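Local structure of putative LacI-family transcriptional regulator (Bacteroides fragilis, 3GBV) at residues A[187-190]-A[191-195]. The protein probably regulates transcription as a LacI-family DNA-binding protein, its periplasmic-binding-protein-like domain presumably sensing a small-molecule effector. Residues are numbered along the deposited sequence; the frame is centred on the assembly and turned at random.
Sequences DSRM and LDDFF
D192 and D193 each fold a carboxylate back along the helix, over the carbonyl four residues earlier that already accepts their own backbone N-H. In D192 the bond from N to S188 O is 3.0 Å long, and OD2 lies 3.1 Å from that same S188 O; two acceptors so close probably repel, a cost that the salt bridge from R221 to OD2 may offset, while Y217 hydrogen-bonds OD1. D193 repeats the pattern one residue on: with CG anti to its carbonyl carbon (chi1 -69°), OD2 comes 3.2 Å from R189 O, and OD1 is salt-bridged to R196. The charged groups of R189 and D193 do not meet, R189 NE staying 5.3 Å from D193 OD2. Helix 187-197 is the connection of a beta-alpha-beta crossover from strand 173-180 to strand 203-206, passing over 137-144, in a periplasmic-binding-protein-like fold. Its inner face carries L191, against L177, F141 and I214, and F194, against V139. Selenomethionine M190 lies on L177, L179 and I185; its carbonyl O accepts F194 N at 3.0 Å. The F194 ring swings away from this turn, CG anti to its backbone N, and its CD2 sits 3.8 Å above the plane of the F195 ring, over its margin.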
ATOM      1  N   ASP A 187     -20.884  12.625  21.597  1.00 45.90           N
ATOM      2  CA  ASP A 187     -19.750  11.736  21.444  1.00 42.81           C
ATOM      3  C   ASP A 187     -18.722  11.860  22.552  1.00 41.57           C
ATOM      4  O   ASP A 187     -18.315  10.858  23.136  1.00 39.11           O
ATOM      5  CB  ASP A 187     -19.086  11.962  20.083  1.00 42.52           C
ATOM      6  CG  ASP A 187     -19.909  11.401  18.944  1.00 41.31           C
ATOM      7  OD1 ASP A 187     -19.503  11.554  17.774  1.00 41.54           O
ATOM      8  OD2 ASP A 187     -20.967  10.804  19.223  1.00 40.90           O
ATOM      9  N   SER A 188     -18.311  13.084  22.857  1.00 40.86           N
ATOM     10  CA  SER A 188     -17.316  13.281  23.901  1.00 41.56           C
ATOM     11  C   SER A 188     -17.794  12.817  25.277  1.00 41.82           C
ATOM     12  O   SER A 188     -16.994  12.356  26.096  1.00 40.87           O
ATOM     13  CB  SER A 188     -16.886  14.751  23.956  1.00 41.06           C
ATOM     14  OG  SER A 188     -17.970  15.595  24.288  1.00 44.06           O
ATOM     15  N   ARG A 189     -19.093  12.927  25.543  1.00 43.15           N
ATOM     16  CA  ARG A 189     -19.607  12.492  26.841  1.00 44.91           C
ATOM     17  C   ARG A 189     -19.567  10.961  26.927  1.00 43.36           C
ATOM     18  O   ARG A 189     -19.288  10.399  27.986  1.00 43.09           O
ATOM     19  CB  ARG A 189     -21.028  13.018  27.071  1.00 47.19           C
ATOM     20  CG  ARG A 189     -21.400  13.116  28.553  1.00 51.03           C
ATOM     21  CD  ARG A 189     -22.687  13.908  28.772  1.00 55.57           C
ATOM     22  NE  ARG A 189     -23.874  13.164  28.359  1.00 59.62           N
ATOM     23  CZ  ARG A 189     -25.095  13.687  28.265  1.00 61.38           C
ATOM     24  NH1 ARG A 189     -25.295  14.969  28.552  1.00 62.44           N
ATOM     25  NH2 ARG A 189     -26.117  12.926  27.887  1.00 61.78           N
HETATM   26  N   MSE A 190     -19.837  10.284  25.814  1.00 42.94           N
HETATM   27  CA  MSE A 190     -19.769   8.819  25.795  1.00 42.25           C
HETATM   28  C   MSE A 190     -18.333   8.409  26.134  1.00 39.86           C
HETATM   29  O   MSE A 190     -18.107   7.501  26.932  1.00 38.29           O
HETATM   30  CB  MSE A 190     -20.106   8.267  24.404  1.00 44.29           C
HETATM   31  CG  MSE A 190     -21.541   8.511  23.913  1.00 45.75           C
HETATM   32 SE   MSE A 190     -22.854   7.277  24.760  1.00 65.73          SE
HETATM   33  CE  MSE A 190     -21.881   5.557  24.722  1.00 45.68           C
ATOM     34  N   LEU A 191     -17.367   9.080  25.508  1.00 38.54           N
ATOM     35  CA  LEU A 191     -15.959   8.773  25.737  1.00 38.17           C
ATOM     36  C   LEU A 191     -15.539   9.006  27.190  1.00 38.31           C
ATOM     37  O   LEU A 191     -14.854   8.170  27.775  1.00 37.48           O
ATOM     38  CB  LEU A 191     -15.057   9.589  24.800  1.00 38.16           C
ATOM     39  CG  LEU A 191     -14.802   9.156  23.342  1.00 39.06           C
ATOM     40  CD1 LEU A 191     -14.453   7.676  23.297  1.00 36.80           C
ATOM     41  CD2 LEU A 191     -16.003   9.429  22.485  1.00 37.80           C
ATOM     42  N   ASP A 192     -15.949  10.130  27.775  1.00 39.74           N
ATOM     43  CA  ASP A 192     -15.594  10.415  29.168  1.00 41.17           C
ATOM     44  C   ASP A 192     -16.029   9.281  30.087  1.00 41.31           C
ATOM     45  O   ASP A 192     -15.243   8.798  30.900  1.00 40.73           O
ATOM     46  CB  ASP A 192     -16.227  11.722  29.660  1.00 41.39           C
ATOM     47  CG  ASP A 192     -15.632  12.949  28.996  1.00 42.87           C
ATOM     48  OD1 ASP A 192     -14.407  12.963  28.756  1.00 41.72           O
ATOM     49  OD2 ASP A 192     -16.388  13.909  28.728  1.00 43.18           O
ATOM     50  N   ASP A 193     -17.281   8.854  29.961  1.00 42.28           N
ATOM     51  CA  ASP A 193     -17.775   7.774  30.801  1.00 44.35           C
ATOM     52  C   ASP A 193     -16.980   6.495  30.565  1.00 44.69           C
ATOM     53  O   ASP A 193     -16.568   5.837  31.515  1.00 45.28           O
ATOM     54  CB  ASP A 193     -19.270   7.523  30.549  1.00 45.02           C
ATOM     55  CG  ASP A 193     -20.152   8.673  31.046  1.00 47.32           C
ATOM     56  OD1 ASP A 193     -19.911   9.166  32.170  1.00 48.64           O
ATOM     57  OD2 ASP A 193     -21.091   9.081  30.326  1.00 47.13           O
ATOM     58  N   PHE A 194     -16.743   6.157  29.298  1.00 45.16           N
ATOM     59  CA  PHE A 194     -15.996   4.945  28.969  1.00 44.37           C
ATOM     60  C   PHE A 194     -14.596   4.934  29.568  1.00 43.63           C
ATOM     61  O   PHE A 194     -14.213   3.984  30.248  1.00 44.03           O
ATOM     62  CB  PHE A 194     -15.884   4.767  27.446  1.00 42.85           C
ATOM     63  CG  PHE A 194     -14.993   3.621  27.040  1.00 40.88           C
ATOM     64  CD1 PHE A 194     -15.456   2.312  27.097  1.00 40.50           C
ATOM     65  CD2 PHE A 194     -13.668   3.848  26.668  1.00 39.09           C
ATOM     66  CE1 PHE A 194     -14.612   1.242  26.796  1.00 40.79           C
ATOM     67  CE2 PHE A 194     -12.816   2.785  26.365  1.00 39.66           C
ATOM     68  CZ  PHE A 194     -13.287   1.479  26.430  1.00 39.76           C
ATOM     69  N   PHE A 195     -13.828   5.985  29.312  1.00 44.26           N
ATOM     70  CA  PHE A 195     -12.467   6.044  29.826  1.00 45.51           C
ATOM     71  C   PHE A 195     -12.440   6.167  31.340  1.00 47.26           C
ATOM     72  O   PHE A 195     -11.437   5.841  31.980  1.00 47.41           O
ATOM     73  CB  PHE A 195     -11.713   7.197  29.172  1.00 44.35           C
ATOM     74  CG  PHE A 195     -11.238   6.886  27.783  1.00 43.21           C
ATOM     75  CD1 PHE A 195     -11.577   7.707  26.714  1.00 43.18           C
ATOM     76  CD2 PHE A 195     -10.452   5.761  27.543  1.00 44.00           C
ATOM     77  CE1 PHE A 195     -11.140   7.411  25.422  1.00 42.96           C
ATOM     78  CE2 PHE A 195     -10.010   5.457  26.253  1.00 43.35           C
ATOM     79  CZ  PHE A 195     -10.355   6.286  25.193  1.00 42.38           C
TER